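Local coordinates for protein oligogalacturonate-specific porin kdgM (Dickeya dadantii, PDB 4FQE) that forms a monomeric outer-membrane beta-barrel channel specific for oligogalacturonides and is required for full virulence of the bacterium, at residues E61-Y66 / R92-G97; S65-Y68 / F74-E77. All coordinates share one frame; numbering follows the deposited sequence.

Both contacts start from strand 57-69 and involve the same patch of barrel wall, with centres about 10 Å apart. Contact 2 joins this strand to its hairpin partner, 74-85; contact 1 reaches across that partner to the next strand, 90-100, through side chains alone. E77 ties them together: its OE1 lies 2.8 Å from Y94 OH, a probable hydrogen bond, and its OE2 is 3.1 Å from R96 NE in a salt bridge. On the outer surface L95 CD1 packs 3.9 Å from E77 O, and one detergent molecule, C8E of chain H, touches both contacts. The polar groups thus gather inside the barrel of this oligogalacturonate porin while its outer side meets amphiphile.

Contact 1: E61-Y66 / R92-G97; sequences EVVASY and RPYLRG. With C8E ((hydroxyethyloxy)tri(ethyloxy)octane), chain H; C8E ((hydroxyethyloxy)tri(ethyloxy)octane), chain F; C8E ((hydroxyethyloxy)tri(ethyloxy)octane), chain E.
E61 and R92 meet in a salt bridge, R92 NH2 donating to E61 OE2 over 2.7 Å with an N-H...O angle of 166°. The oxygen is approached on its syn side, though from somewhat out of the carboxylate plane; the carboxylate and guanidinium planes are only 18° apart, and the groups meet edge to edge, nearly coplanar. E61 gets there with an extended chain, its CG anti to the backbone N. A water spans the same pair, donating to E61 OE2 at 2.6 Å and accepting from R92 NE at 3.0 Å; OE2 is therefore gripped twice.

V62 turns the other way, its CG2 3.8 Å from C6 of the chain F detergent. V63 points back inward and sets CG1 against the edge of the Y94 ring, in its plane and 3.8 Å from CE1. A64 again faces detergent. At S65, CB lies 3.5 Å from Y94 OH, while the serine hydroxyl bonds to R26 and the tyrosine hydroxyl to E77. The Y94 ring is carried across by a chi1 of 66°, which sets CG between the backbone N and the carbonyl carbon.

P93 and L95, alternating with R92 and Y94, rest on the chain H detergent, P93 CB at 3.5 Å from its C8. Inward side chains here bridge the intervening strand 74-85, and their alternation with membrane-facing ones is characteristic of a transmembrane porin barrel.

Contact 2: S65-Y68 / F74-E77; sequences SYVY and FSIE. With C8E ((hydroxyethyloxy)tri(ethyloxy)octane), chain H.
This is the turn end of the antiparallel beta hairpin made by strands 57-69 and 74-85, where Y68 and I76 form a hydrogen-bonded pair. Y68 N donates to I76 O at 2.8 Å, and I76 N returns the bond to Y68 O at 3.0 Å. Two CA-H...O contacts extend the backbone match, E77 CA to Y66 O at 3.2 Å and S75 CA to Y68 O at 3.4 Å.

On the face shared by Y68 and I76, the aliphatic parts meet: Y68 CB lies 4.1 Å from I76 CG1, and the Y68 ring lies oblique to I76 O. On the other face V67 wedges its two methyls between S75 and E77. Because CG1 is anti to the backbone N (chi1 179°), it reaches S75 CB at 4.0 Å, and CG2 lies against E77 CD at 3.9 Å. The E77 chain runs fully extended past V67 and S65, and its CG packs 3.9 Å from S65 CB.

The E77 carboxylate is buried but well supplied: R26 and Y94 hold OE1, and R96 pairs with OE2. The hairpin thus sits between strand 31-40 and the residue before it, with G32 bonded to S65 and G30 to V67, and strand 90-100, bonded through R96 and R98 to E77 and S75.

Contact 1: E61-Y66 / R92-G97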
ATOM      1  N   GLU A  61      -5.449  10.957   3.827  1.00 26.35           N
ATOM      2  CA  GLU A  61      -4.057  11.010   3.345  1.00 25.17           C
ATOM      3  C   GLU A  61      -3.990  11.344   1.867  1.00 23.80           C
ATOM      4  O   GLU A  61      -4.789  10.879   1.077  1.00 23.39           O
ATOM      5  CB  GLU A  61      -3.321   9.713   3.649  1.00 25.51           C
ATOM      6  CG  GLU A  61      -1.833   9.723   3.276  1.00 25.80           C
ATOM      7  CD  GLU A  61      -1.118   8.454   3.690  1.00 26.87           C
ATOM      8  OE1 GLU A  61      -1.645   7.367   3.418  1.00 27.06           O
ATOM      9  OE2 GLU A  61      -0.024   8.527   4.306  1.00 28.38           O
ATOM     10  N   VAL A  62      -3.026  12.186   1.498  1.00 22.99           N
ATOM     11  CA  VAL A  62      -2.769  12.460   0.097  0.50 22.48           C
ATOM     12  C   VAL A  62      -1.324  12.122  -0.190  1.00 21.87           C
ATOM     13  O   VAL A  62      -0.450  12.326   0.652  1.00 22.11           O
ATOM     14  CB  VAL A  62      -3.066  13.931  -0.293  0.50 23.05           C
ATOM     15  CG1 VAL A  62      -2.224  14.889   0.539  0.50 23.26           C
ATOM     16  CG2 VAL A  62      -2.816  14.134  -1.786  0.50 22.79           C
ATOM     17  N   VAL A  63      -1.083  11.577  -1.377  1.00 21.35           N
ATOM     18  CA  VAL A  63       0.255  11.137  -1.797  1.00 20.91           C
ATOM     19  C   VAL A  63       0.449  11.661  -3.207  1.00 21.16           C
ATOM     20  O   VAL A  63      -0.424  11.496  -4.059  1.00 21.66           O
ATOM     21  CB  VAL A  63       0.398   9.586  -1.831  1.00 20.49           C
ATOM     22  CG1 VAL A  63       1.838   9.128  -2.177  1.00 20.26           C
ATOM     23  CG2 VAL A  63      -0.060   8.953  -0.516  1.00 20.54           C
ATOM     24  N   ALA A  64       1.595  12.269  -3.446  1.00 21.16           N
ATOM     25  CA  ALA A  64       2.086  12.566  -4.797  1.00 21.28           C
ATOM     26  C   ALA A  64       3.418  11.851  -5.010  1.00 20.96           C
ATOM     27  O   ALA A  64       4.208  11.731  -4.091  1.00 20.47           O
ATOM     28  CB  ALA A  64       2.251  14.076  -4.982  1.00 21.94           C
ATOM     29  N   SER A  65       3.637  11.314  -6.211  1.00 21.51           N
ATOM     30  CA  SER A  65       4.862  10.590  -6.536  1.00 21.89           C
ATOM     31  C   SER A  65       5.166  10.632  -8.021  1.00 22.52           C
ATOM     32  O   SER A  65       4.316  10.946  -8.848  1.00 21.36           O
ATOM     33  CB  SER A  65       4.794   9.112  -6.102  1.00 21.99           C
ATOM     34  OG  SER A  65       3.632   8.474  -6.634  1.00 22.36           O
ATOM     35  N   TYR A  66       6.419  10.290  -8.342  1.00 23.51           N
ATOM     36  CA  TYR A  66       6.845  10.047  -9.725  1.00 24.55           C
ATOM     37  C   TYR A  66       7.464   8.637  -9.770  1.00 24.09           C
ATOM     38  O   TYR A  66       8.318   8.320  -8.950  1.00 23.48           O
ATOM     39  CB  TYR A  66       7.894  11.085 -10.170  1.00 27.07           C
ATOM     40  CG  TYR A  66       7.421  12.132 -11.168  1.00 29.65           C
ATOM     41  CD1 TYR A  66       7.231  13.477 -10.779  1.00 30.99           C
ATOM     42  CD2 TYR A  66       7.147  11.794 -12.496  1.00 31.07           C
ATOM     43  CE1 TYR A  66       6.788  14.446 -11.677  1.00 31.97           C
ATOM     44  CE2 TYR A  66       6.673  12.755 -13.398  1.00 32.56           C
ATOM     45  CZ  TYR A  66       6.514  14.084 -12.987  1.00 33.24           C
ATOM     46  OH  TYR A  66       6.074  15.043 -13.876  1.00 34.26           O
ATOM     47  N   ARG A  92       5.219  11.730   5.700  1.00 24.73           N
ATOM     48  CA  ARG A  92       5.921  10.488   5.394  1.00 24.14           C
ATOM     49  C   ARG A  92       6.348  10.521   3.943  1.00 23.17           C
ATOM     50  O   ARG A  92       5.621  10.034   3.078  1.00 23.47           O
ATOM     51  CB  ARG A  92       5.001   9.298   5.684  1.00 24.78           C
ATOM     52  CG  ARG A  92       4.452   9.275   7.101  1.00 26.07           C
ATOM     53  CD  ARG A  92       3.777   7.958   7.436  1.00 26.90           C
ATOM     54  NE  ARG A  92       2.522   7.769   6.716  1.00 27.80           N
ATOM     55  CZ  ARG A  92       1.793   6.651   6.732  1.00 29.72           C
ATOM     56  NH1 ARG A  92       2.204   5.585   7.404  1.00 30.43           N
ATOM     57  NH2 ARG A  92       0.646   6.578   6.058  1.00 30.50           N
ATOM     58  N   PRO A  93       7.513  11.118   3.656  1.00 22.73           N
ATOM     59  CA  PRO A  93       8.058  11.015   2.314  1.00 22.64           C
ATOM     60  C   PRO A  93       8.597   9.596   2.138  1.00 22.06           C
ATOM     61  O   PRO A  93       8.774   8.905   3.125  1.00 22.20           O
ATOM     62  CB  PRO A  93       9.228  12.001   2.329  1.00 22.98           C
ATOM     63  CG  PRO A  93       9.713  11.944   3.719  1.00 23.53           C
ATOM     64  CD  PRO A  93       8.489  11.699   4.590  1.00 23.44           C
ATOM     65  N   TYR A  94       8.823   9.154   0.913  1.00 21.89           N
ATOM     66  CA  TYR A  94       9.380   7.813   0.726  1.00 21.98           C
ATOM     67  C   TYR A  94      10.159   7.645  -0.547  1.00 22.14           C
ATOM     68  O   TYR A  94      10.040   8.454  -1.447  1.00 22.53           O
ATOM     69  CB  TYR A  94       8.269   6.766   0.777  1.00 21.80           C
ATOM     70  CG  TYR A  94       7.261   6.814  -0.357  1.00 21.72           C
ATOM     71  CD1 TYR A  94       6.026   7.469  -0.206  1.00 21.91           C
ATOM     72  CD2 TYR A  94       7.526   6.200  -1.577  1.00 21.62           C
ATOM     73  CE1 TYR A  94       5.087   7.477  -1.235  1.00 21.71           C
ATOM     74  CE2 TYR A  94       6.602   6.231  -2.609  1.00 21.73           C
ATOM     75  CZ  TYR A  94       5.379   6.864  -2.432  1.00 21.78           C
ATOM     76  OH  TYR A  94       4.478   6.905  -3.465  1.00 21.64           O
ATOM     77  N   LEU A  95      10.954   6.586  -0.593  1.00 22.34           N
ATOM     78  CA  LEU A  95      11.628   6.133  -1.812  1.00 22.67           C
ATOM     79  C   LEU A  95      11.370   4.623  -1.969  1.00 22.46           C
ATOM     80  O   LEU A  95      11.689   3.845  -1.083  1.00 21.75           O
ATOM     81  CB  LEU A  95      13.127   6.393  -1.724  1.00 23.44           C
ATOM     82  CG  LEU A  95      13.963   6.181  -3.003  1.00 24.17           C
ATOM     83  CD1 LEU A  95      13.470   7.074  -4.139  1.00 24.54           C
ATOM     84  CD2 LEU A  95      15.458   6.455  -2.754  1.00 25.08           C
ATOM     85  N   ARG A  96      10.765   4.237  -3.086  1.00 23.03           N
ATOM     86  CA  ARG A  96      10.491   2.829  -3.376  1.00 23.91           C
ATOM     87  C   ARG A  96      11.272   2.400  -4.624  1.00 23.65           C
ATOM     88  O   ARG A  96      11.121   2.982  -5.686  1.00 23.41           O
ATOM     89  CB  ARG A  96       8.984   2.586  -3.577  1.00 25.19           C
ATOM     90  CG  ARG A  96       8.639   1.143  -3.952  1.00 26.81           C
ATOM     91  CD  ARG A  96       7.180   0.767  -3.681  1.00 28.83           C
ATOM     92  NE  ARG A  96       6.290   1.905  -3.930  1.00 32.46           N
ATOM     93  CZ  ARG A  96       5.096   2.092  -3.368  1.00 33.21           C
ATOM     94  NH1 ARG A  96       4.394   3.174  -3.673  1.00 36.49           N
ATOM     95  NH2 ARG A  96       4.597   1.220  -2.496  1.00 35.42           N
ATOM     96  N   GLY A  97      12.102   1.386  -4.486  1.00 23.68           N
ATOM     97  CA  GLY A  97      12.737   0.759  -5.635  1.00 24.51           C
ATOM     98  C   GLY A  97      12.018  -0.489  -6.037  1.00 24.38           C
ATOM     99  O   GLY A  97      11.561  -1.249  -5.170  1.00 24.41           O
TER
HETATM  100  C1  C8E H 307      12.558   8.958   2.199  1.00 53.60           C
HETATM  101  C2  C8E H 307      13.383  10.201   1.980  1.00 55.77           C
HETATM  102  C3  C8E H 307      13.968  10.161   0.577  1.00 55.74           C
HETATM  103  C4  C8E H 307      12.877  10.158  -0.486  1.00 56.31           C
HETATM  104  C5  C8E H 307      12.827  11.456  -1.267  1.00 58.51           C
HETATM  105  C6  C8E H 307      12.016  12.486  -0.497  1.00 60.66           C
HETATM  106  C7  C8E H 307      10.627  12.680  -1.084  1.00 63.39           C
HETATM  107  C8  C8E H 307       9.953  13.922  -0.505  1.00 66.74           C
HETATM  108  O9  C8E H 307      10.214  15.056  -1.336  1.00 72.38           O
HETATM  109  C10 C8E H 307       9.658  16.277  -0.835  1.00 70.27           C
HETATM  110  C11 C8E H 307       9.160  17.128  -2.004  1.00 71.30           C
HETATM  111  O12 C8E H 307       7.746  17.029  -2.168  1.00 72.87           O
HETATM  112  C13 C8E H 307       7.271  17.336  -3.483  1.00 73.26           C
HETATM  113  C14 C8E H 307       7.258  16.079  -4.357  1.00 74.48           C
HETATM  114  O15 C8E H 307       6.003  15.878  -5.023  1.00 75.93           O
HETATM  115  C16 C8E H 307       6.094  15.421  -6.385  1.00 73.99           C
HETATM  116  C17 C8E H 307       6.344  13.921  -6.498  1.00 69.22           C
HETATM  117  O18 C8E H 307       7.750  13.661  -6.602  1.00 67.31           O
HETATM  118  C19 C8E H 307       8.316  13.057  -5.441  1.00 67.19           C
HETATM  119  C20 C8E H 307       9.576  13.795  -5.011  1.00 69.25           C
HETATM  120  O21 C8E H 307       9.554  14.062  -3.605  1.00 72.65           O
HETATM  121  C1  C8E F 305       2.320  17.658  -5.294  1.00 59.68           C
HETATM  122  C2  C8E F 305       2.518  17.975  -3.823  1.00 60.97           C
HETATM  123  C3  C8E F 305       1.513  17.314  -2.861  1.00 63.34           C
HETATM  124  C4  C8E F 305       0.093  17.240  -3.397  1.00 65.93           C
HETATM  125  C5  C8E F 305      -0.963  17.472  -2.319  1.00 68.70           C
HETATM  126  C6  C8E F 305      -2.321  17.726  -2.976  1.00 72.00           C
HETATM  127  C7  C8E F 305      -3.444  18.018  -1.967  1.00 74.75           C
HETATM  128  C8  C8E F 305      -3.697  19.517  -1.769  1.00 75.03           C
HETATM  129  O9  C8E F 305      -4.994  19.753  -1.215  1.00 77.25           O
HETATM  130  C10 C8E F 305      -5.057  20.685  -0.126  1.00 76.64           C
HETATM  131  C11 C8E F 305      -6.484  21.207   0.009  1.00 77.68           C
HETATM  132  O12 C8E F 305      -7.119  20.684   1.184  1.00 80.91           O
HETATM  133  C13 C8E F 305      -8.419  20.116   0.953  1.00 79.00           C
HETATM  134  C14 C8E F 305      -9.196  19.929   2.262  1.00 80.36           C
HETATM  135  O15 C8E F 305      -8.309  19.731   3.380  1.00 81.05           O
HETATM  136  C16 C8E F 305      -8.546  18.546   4.150  1.00 80.41           C
HETATM  137  C17 C8E F 305      -7.248  18.080   4.815  1.00 78.00           C
HETATM  138  O18 C8E F 305      -6.420  17.428   3.841  1.00 74.37           O
HETATM  139  C19 C8E F 305      -5.944  16.123   4.192  1.00 72.47           C
HETATM  140  C20 C8E F 305      -4.425  16.038   4.050  1.00 69.15           C
HETATM  141  O21 C8E F 305      -3.836  17.343   4.014  1.00 70.53           O
HETATM  142  C1  C8E E 304      15.595   0.595  -3.845  1.00 62.96           C
HETATM  143  C2  C8E E 304      16.056   1.959  -3.367  1.00 65.05           C
HETATM  144  C3  C8E E 304      15.210   2.491  -2.215  1.00 63.15           C
HETATM  145  C4  C8E E 304      15.246   1.564  -1.008  1.00 62.11           C
HETATM  146  C5  C8E E 304      15.640   2.279   0.280  1.00 61.39           C
HETATM  147  C6  C8E E 304      17.108   2.728   0.261  1.00 61.04           C
HETATM  148  C7  C8E E 304      17.877   2.593   1.586  1.00 61.66           C
HETATM  149  C8  C8E E 304      17.227   1.764   2.694  1.00 60.83           C
HETATM  150  O9  C8E E 304      18.019   1.772   3.887  1.00 63.50           O
HETATM  151  C10 C8E E 304      17.492   0.961   4.944  1.00 67.06           C
HETATM  152  C11 C8E E 304      17.578   1.663   6.296  1.00 70.10           C
HETATM  153  O12 C8E E 304      17.728   0.687   7.341  1.00 77.29           O
HETATM  154  C13 C8E E 304      19.098   0.359   7.612  1.00 84.43           C
HETATM  155  C14 C8E E 304      19.269  -1.078   8.113  1.00 88.00           C
HETATM  156  O15 C8E E 304      18.487  -2.007   7.343  1.00 87.76           O
HETATM  157  C16 C8E E 304      17.869  -2.996   8.174  1.00 86.01           C
HETATM  158  C17 C8E E 304      17.166  -4.076   7.346  1.00 84.51           C
HETATM  159  O18 C8E E 304      16.176  -4.748   8.138  1.00 80.86           O
HETATM  160  C19 C8E E 304      16.714  -5.533   9.208  1.00 81.61           C
HETATM  161  C20 C8E E 304      16.544  -4.796  10.538  1.00 80.41           C
HETATM  162  O21 C8E E 304      17.790  -4.606  11.223  1.00 79.45           O
HETATM  163  O   HOH W   1       1.534  10.280   5.383  1.00 37.29           O

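Contact 2: S65-Y68 / F74-E77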
ATOM      1  N   SER A  65       3.637  11.314  -6.211  1.00 21.51           N
ATOM      2  CA  SER A  65       4.862  10.590  -6.536  1.00 21.89           C
ATOM      3  C   SER A  65       5.166  10.632  -8.021  1.00 22.52           C
ATOM      4  O   SER A  65       4.316  10.946  -8.848  1.00 21.36           O
ATOM      5  CB  SER A  65       4.794   9.112  -6.102  1.00 21.99           C
ATOM      6  OG  SER A  65       3.632   8.474  -6.634  1.00 22.36           O
ATOM      7  N   TYR A  66       6.419  10.290  -8.342  1.00 23.51           N
ATOM      8  CA  TYR A  66       6.845  10.047  -9.725  1.00 24.55           C
ATOM      9  C   TYR A  66       7.464   8.637  -9.770  1.00 24.09           C
ATOM     10  O   TYR A  66       8.318   8.320  -8.950  1.00 23.48           O
ATOM     11  CB  TYR A  66       7.894  11.085 -10.170  1.00 27.07           C
ATOM     12  CG  TYR A  66       7.421  12.132 -11.168  1.00 29.65           C
ATOM     13  CD1 TYR A  66       7.231  13.477 -10.779  1.00 30.99           C
ATOM     14  CD2 TYR A  66       7.147  11.794 -12.496  1.00 31.07           C
ATOM     15  CE1 TYR A  66       6.788  14.446 -11.677  1.00 31.97           C
ATOM     16  CE2 TYR A  66       6.673  12.755 -13.398  1.00 32.56           C
ATOM     17  CZ  TYR A  66       6.514  14.084 -12.987  1.00 33.24           C
ATOM     18  OH  TYR A  66       6.074  15.043 -13.876  1.00 34.26           O
ATOM     19  N   VAL A  67       7.084   7.807 -10.736  1.00 23.80           N
ATOM     20  CA  VAL A  67       7.841   6.596 -10.980  1.00 23.94           C
ATOM     21  C   VAL A  67       8.774   6.863 -12.148  1.00 25.43           C
ATOM     22  O   VAL A  67       8.326   7.193 -13.239  1.00 26.05           O
ATOM     23  CB  VAL A  67       6.977   5.367 -11.309  1.00 23.52           C
ATOM     24  CG1 VAL A  67       7.896   4.173 -11.565  1.00 23.61           C
ATOM     25  CG2 VAL A  67       6.010   5.016 -10.166  1.00 22.44           C
ATOM     26  N   TYR A  68      10.066   6.726 -11.894  1.00 26.52           N
ATOM     27  CA  TYR A  68      11.109   6.928 -12.915  1.00 28.58           C
ATOM     28  C   TYR A  68      11.644   5.559 -13.334  1.00 28.68           C
ATOM     29  O   TYR A  68      12.276   4.873 -12.529  1.00 28.21           O
ATOM     30  CB  TYR A  68      12.234   7.789 -12.329  1.00 30.41           C
ATOM     31  CG  TYR A  68      11.798   9.228 -11.957  1.00 32.72           C
ATOM     32  CD1 TYR A  68      11.455  10.159 -12.951  1.00 34.99           C
ATOM     33  CD2 TYR A  68      11.744   9.656 -10.621  1.00 33.77           C
ATOM     34  CE1 TYR A  68      11.069  11.452 -12.628  1.00 36.29           C
ATOM     35  CE2 TYR A  68      11.350  10.970 -10.287  1.00 35.42           C
ATOM     36  CZ  TYR A  68      11.027  11.857 -11.292  1.00 35.92           C
ATOM     37  OH  TYR A  68      10.648  13.148 -10.991  1.00 39.34           O
ATOM     38  N   PHE A  74      14.293  -2.138 -13.743  1.00 26.55           N
ATOM     39  CA  PHE A  74      14.489  -1.324 -12.522  1.00 25.96           C
ATOM     40  C   PHE A  74      13.729   0.004 -12.611  1.00 25.46           C
ATOM     41  O   PHE A  74      13.715   0.643 -13.660  1.00 25.69           O
ATOM     42  CB  PHE A  74      15.994  -1.039 -12.271  1.00 26.90           C
ATOM     43  CG  PHE A  74      16.805  -2.264 -11.948  1.00 27.71           C
ATOM     44  CD1 PHE A  74      16.527  -3.023 -10.806  1.00 27.23           C
ATOM     45  CD2 PHE A  74      17.828  -2.696 -12.801  1.00 28.66           C
ATOM     46  CE1 PHE A  74      17.268  -4.157 -10.515  1.00 27.66           C
ATOM     47  CE2 PHE A  74      18.549  -3.838 -12.520  1.00 29.28           C
ATOM     48  CZ  PHE A  74      18.282  -4.562 -11.374  1.00 28.67           C
ATOM     49  N   SER A  75      13.095   0.406 -11.508  1.00 24.69           N
ATOM     50  CA  SER A  75      12.487   1.718 -11.400  1.00 24.73           C
ATOM     51  C   SER A  75      12.674   2.273  -9.979  1.00 24.37           C
ATOM     52  O   SER A  75      12.909   1.533  -9.040  1.00 24.18           O
ATOM     53  CB  SER A  75      10.994   1.652 -11.765  1.00 24.74           C
ATOM     54  OG  SER A  75      10.297   0.813 -10.865  1.00 23.86           O
ATOM     55  N   ILE A  76      12.629   3.589  -9.849  1.00 24.57           N
ATOM     56  CA  ILE A  76      12.677   4.233  -8.549  0.50 24.57           C
ATOM     57  C   ILE A  76      11.554   5.263  -8.468  1.00 24.34           C
ATOM     58  O   ILE A  76      11.277   5.963  -9.458  1.00 24.56           O
ATOM     59  CB  ILE A  76      14.028   4.906  -8.287  0.50 25.17           C
ATOM     60  CG1 ILE A  76      14.355   5.898  -9.402  0.50 25.88           C
ATOM     61  CG2 ILE A  76      15.110   3.847  -8.165  0.50 25.67           C
ATOM     62  CD1 ILE A  76      15.574   6.721  -9.111  0.50 26.88           C
ATOM     63  N   GLU A  77      10.902   5.317  -7.293  1.00 23.97           N
ATOM     64  CA  GLU A  77       9.708   6.146  -7.031  1.00 24.02           C
ATOM     65  C   GLU A  77       9.866   6.975  -5.756  1.00 24.00           C
ATOM     66  O   GLU A  77       9.670   6.457  -4.668  1.00 24.19           O
ATOM     67  CB  GLU A  77       8.458   5.260  -6.905  1.00 23.85           C
ATOM     68  CG  GLU A  77       7.165   6.022  -6.554  1.00 23.86           C
ATOM     69  CD  GLU A  77       5.993   5.093  -6.251  1.00 23.88           C
ATOM     70  OE1 GLU A  77       4.915   5.594  -5.902  1.00 24.18           O
ATOM     71  OE2 GLU A  77       6.128   3.861  -6.342  1.00 24.80           O
TER
HETATM   72  C1  C8E H 307      12.558   8.958   2.199  1.00 53.60           C
HETATM   73  C2  C8E H 307      13.383  10.201   1.980  1.00 55.77           C
HETATM   74  C3  C8E H 307      13.968  10.161   0.577  1.00 55.74           C
HETATM   75  C4  C8E H 307      12.877  10.158  -0.486  1.00 56.31           C
HETATM   76  C5  C8E H 307      12.827  11.456  -1.267  1.00 58.51           C
HETATM   77  C6  C8E H 307      12.016  12.486  -0.497  1.00 60.66           C
HETATM   78  C7  C8E H 307      10.627  12.680  -1.084  1.00 63.39           C
HETATM   79  C8  C8E H 307       9.953  13.922  -0.505  1.00 66.74           C
HETATM   80  O9  C8E H 307      10.214  15.056  -1.336  1.00 72.38           O
HETATM   81  C10 C8E H 307       9.658  16.277  -0.835  1.00 70.27           C
HETATM   82  C11 C8E H 307       9.160  17.128  -2.004  1.00 71.30           C
HETATM   83  O12 C8E H 307       7.746  17.029  -2.168  1.00 72.87           O
HETATM   84  C13 C8E H 307       7.271  17.336  -3.483  1.00 73.26           C
HETATM   85  C14 C8E H 307       7.258  16.079  -4.357  1.00 74.48           C
HETATM   86  O15 C8E H 307       6.003  15.878  -5.023  1.00 75.93           O
HETATM   87  C16 C8E H 307       6.094  15.421  -6.385  1.00 73.99           C
HETATM   88  C17 C8E H 307       6.344  13.921  -6.498  1.00 69.22           C
HETATM   89  O18 C8E H 307       7.750  13.661  -6.602  1.00 67.31           O
HETATM   90  C19 C8E H 307       8.316  13.057  -5.441  1.00 67.19           C
HETATM   91  C20 C8E H 307       9.576  13.795  -5.011  1.00 69.25           C
HETATM   92  O21 C8E H 307       9.554  14.062  -3.605  1.00 72.65           O